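Local atomic coordinates of phenylacetaldehyde dehydrogenase (Burkholderia cenocepacia, PDB entry 4O5H), a protein that probably catalyses the NAD+-dependent oxidation of phenylacetaldehyde to phenylacetate, as a member of the aldehyde dehydrogenase family. Residues L298-A306 with V333-A341. Numbering follows the deposited sequence. Where two conformers were deposited one is given.
Sequences LDKAAQGVA and VIERVAKIA
Knobs-into-holes packing joins two neighbouring helices on one flank of the seven-stranded sheet that marks the catalytic domain of aldehyde dehydrogenases, with A302 as the knob set among V333, R336, V337 and I340. The segments 298-306 and 333-341 follow the parallel strands 288-292 and 320-326, and their axes approach to 8.5 Å. So close an approach suits the small side chain at the crossing: A302 CB lies 3.4 Å from R336 CB. V337 CG2 is 3.6 Å from A302 O and also meets V305 CG1 at 3.8 Å. On the side turned to the sheet, V305 and V337 both rest on L420 of strand 419-425, and V333 packs on I325. Farther along, the two branches of I340 divide their work: CG2 presses on A306 CB at 3.6 Å, whereas CD1 makes van der Waals touches with A302 O and with OE1 of Q303, whose NE2 is bonded to N307 OD1.

At the other end an apolar touch, L298 CD2 to V333 CG2 at 4.0 Å, sits beside a charged pair. R336 is extended from CG to NE, and a turn about CD-NE (chi4 78°) lays one guanidinium face against L298, whose CB sits 3.7 Å above the centre of the group while CD1 nears NH1. NH1 is also bonded to the carbonyl of G332, which helps fix the rotation of the group. Its charge is met by D299, with E335 adding a long, purely electrostatic contact. The salt bridge to D299 is a single, bent N-H bond (146°): R336 NE reaches D299 OD1 at 2.7 Å, with the oxygen almost in the guanidinium plane but the nitrogen 47° out of the carboxylate plane.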
loop_
_atom_site.group_PDB
_atom_site.type_symbol
_atom_site.label_atom_id
_atom_site.label_comp_id
_atom_site.label_asym_id
_atom_site.label_seq_id
_atom_site.Cartn_x
_atom_site.Cartn_y
_atom_site.Cartn_z
ATOM N N LEU A 298 -10.800 22.376 33.373
ATOM C CA LEU A 298 -9.496 22.973 33.067
ATOM C C LEU A 298 -8.307 22.133 33.525
ATOM O O LEU A 298 -7.287 22.044 32.821
ATOM C CB LEU A 298 -9.383 24.357 33.695
ATOM C CG LEU A 298 -10.393 25.432 33.265
ATOM C CD1 LEU A 298 -10.045 26.748 33.940
ATOM C CD2 LEU A 298 -10.415 25.622 31.771
ATOM N N ASP A 299 -8.422 21.498 34.684
ATOM C CA ASP A 299 -7.327 20.665 35.176
ATOM C C ASP A 299 -7.176 19.381 34.369
ATOM O O ASP A 299 -6.062 18.973 34.078
ATOM C CB ASP A 299 -7.504 20.339 36.643
ATOM C CG ASP A 299 -7.321 21.564 37.529
ATOM O OD1 ASP A 299 -6.417 22.383 37.285
ATOM O OD2 ASP A 299 -8.080 21.700 38.482
ATOM N N LYS A 300 -8.281 18.727 34.051
ATOM C CA LYS A 300 -8.254 17.538 33.197
ATOM C C LYS A 300 -7.654 17.853 31.842
ATOM O O LYS A 300 -6.861 17.049 31.278
ATOM C CB LYS A 300 -9.674 16.983 32.964
ATOM C CG LYS A 300 -9.798 15.961 31.791
ATOM C CD LYS A 300 -10.011 14.485 32.139
ATOM C CE LYS A 300 -10.710 13.693 31.027
ATOM N NZ LYS A 300 -12.143 14.027 30.797
ATOM N N ALA A 301 -8.053 18.977 31.278
ATOM C CA ALA A 301 -7.559 19.352 29.950
ATOM C C ALA A 301 -6.074 19.646 30.007
ATOM O O ALA A 301 -5.313 19.186 29.137
ATOM C CB ALA A 301 -8.323 20.543 29.403
ATOM N N ALA A 302 -5.634 20.343 31.042
ATOM C CA ALA A 302 -4.231 20.696 31.140
ATOM C C ALA A 302 -3.381 19.438 31.331
ATOM O O ALA A 302 -2.314 19.317 30.753
ATOM C CB ALA A 302 -3.982 21.666 32.280
ATOM N N GLN A 303 -3.851 18.516 32.152
ATOM C CA GLN A 303 -3.109 17.285 32.373
ATOM C C GLN A 303 -3.054 16.498 31.059
ATOM O O GLN A 303 -2.046 15.914 30.738
ATOM C CB GLN A 303 -3.758 16.473 33.496
ATOM C CG GLN A 303 -2.930 15.307 33.971
ATOM C CD GLN A 303 -1.661 15.766 34.667
ATOM O OE1 GLN A 303 -1.715 16.525 35.632
ATOM N NE2 GLN A 303 -0.521 15.376 34.137
ATOM N N GLY A 304 -4.146 16.515 30.305
ATOM C CA GLY A 304 -4.228 15.863 29.010
ATOM C C GLY A 304 -3.299 16.437 27.963
ATOM O O GLY A 304 -2.604 15.686 27.276
ATOM N N VAL A 305 -3.225 17.742 27.891
ATOM C CA VAL A 305 -2.317 18.445 26.984
ATOM C C VAL A 305 -0.863 18.168 27.366
ATOM O O VAL A 305 -0.052 17.823 26.506
ATOM C CB VAL A 305 -2.579 19.974 27.017
ATOM C CG1 VAL A 305 -1.460 20.763 26.334
ATOM C CG2 VAL A 305 -3.920 20.308 26.376
ATOM N N ALA A 306 -0.538 18.278 28.665
ATOM C CA ALA A 306 0.826 17.979 29.119
ATOM C C ALA A 306 1.251 16.525 28.793
ATOM O O ALA A 306 2.339 16.277 28.270
ATOM C CB ALA A 306 0.960 18.267 30.610
ATOM N N VAL A 333 -5.791 27.027 30.837
ATOM C CA VAL A 333 -5.190 25.748 30.464
ATOM C C VAL A 333 -3.648 25.854 30.358
ATOM O O VAL A 333 -2.919 25.070 30.958
ATOM C CB VAL A 333 -5.801 25.196 29.181
ATOM C CG1 VAL A 333 -5.068 23.942 28.728
ATOM C CG2 VAL A 333 -7.268 24.853 29.401
ATOM N N ILE A 334 -3.157 26.857 29.650
ATOM C CA ILE A 334 -1.743 27.000 29.440
ATOM C C ILE A 334 -0.975 27.295 30.742
ATOM O O ILE A 334 0.136 26.770 30.973
ATOM C CB ILE A 334 -1.451 28.033 28.315
ATOM C CG1 ILE A 334 -0.270 27.613 27.497
ATOM C CG2 ILE A 334 -1.156 29.406 28.891
ATOM C CD1 ILE A 334 -0.541 26.345 26.702
ATOM N N GLU A 335 -1.554 28.115 31.603
ATOM C CA GLU A 335 -0.955 28.374 32.898
ATOM C C GLU A 335 -0.757 27.047 33.622
ATOM O O GLU A 335 0.330 26.760 34.111
ATOM C CB GLU A 335 -1.837 29.314 33.652
ATOM C CG GLU A 335 -1.458 29.622 35.094
ATOM C CD GLU A 335 -2.676 30.005 35.951
ATOM O OE1 GLU A 335 -3.487 29.140 36.401
ATOM O OE2 GLU A 335 -2.827 31.209 36.174
ATOM N N ARG A 336 -1.785 26.217 33.616
ATOM C CA ARG A 336 -1.702 24.912 34.259
ATOM C C ARG A 336 -0.688 23.977 33.588
ATOM O O ARG A 336 0.039 23.269 34.279
ATOM C CB ARG A 336 -3.064 24.235 34.311
ATOM C CG ARG A 336 -4.039 24.881 35.285
ATOM C CD ARG A 336 -5.449 24.388 34.982
ATOM N NE ARG A 336 -6.404 24.773 36.004
ATOM C CZ ARG A 336 -6.936 25.983 36.107
ATOM N NH1 ARG A 336 -6.611 26.958 35.252
ATOM N NH2 ARG A 336 -7.800 26.237 37.078
ATOM N N VAL A 337 -0.662 23.965 32.256
ATOM C CA VAL A 337 0.305 23.105 31.513
ATOM C C VAL A 337 1.763 23.492 31.806
ATOM O O VAL A 337 2.604 22.645 32.030
ATOM C CB VAL A 337 0.035 23.185 29.998
ATOM C CG1 VAL A 337 1.159 22.562 29.217
ATOM C CG2 VAL A 337 -1.315 22.542 29.651
ATOM N N ALA A 338 2.053 24.784 31.849
ATOM C CA ALA A 338 3.396 25.248 32.218
ATOM C C ALA A 338 3.798 24.809 33.629
ATOM O O ALA A 338 4.962 24.438 33.863
ATOM C CB ALA A 338 3.464 26.750 32.114
ATOM N N LYS A 339 2.869 24.894 34.591
ATOM C CA LYS A 339 3.157 24.456 35.973
ATOM C C LYS A 339 3.476 22.960 35.967
ATOM O O LYS A 339 4.405 22.527 36.627
ATOM C CB LYS A 339 2.003 24.770 36.945
ATOM N N ILE A 340 2.705 22.175 35.204
ATOM C CA ILE A 340 2.943 20.735 35.102
ATOM C C ILE A 340 4.331 20.483 34.504
ATOM O O ILE A 340 5.108 19.713 35.046
ATOM C CB ILE A 340 1.842 20.019 34.283
ATOM C CG1 ILE A 340 0.531 20.037 35.070
ATOM C CG2 ILE A 340 2.235 18.567 33.961
ATOM C CD1 ILE A 340 -0.732 19.836 34.242
ATOM N N ALA A 341 4.635 21.149 33.396
ATOM C CA ALA A 341 5.914 20.991 32.751
ATOM C C ALA A 341 7.102 21.242 33.692
ATOM O O ALA A 341 8.062 20.458 33.737
ATOM C CB ALA A 341 5.997 21.923 31.555
#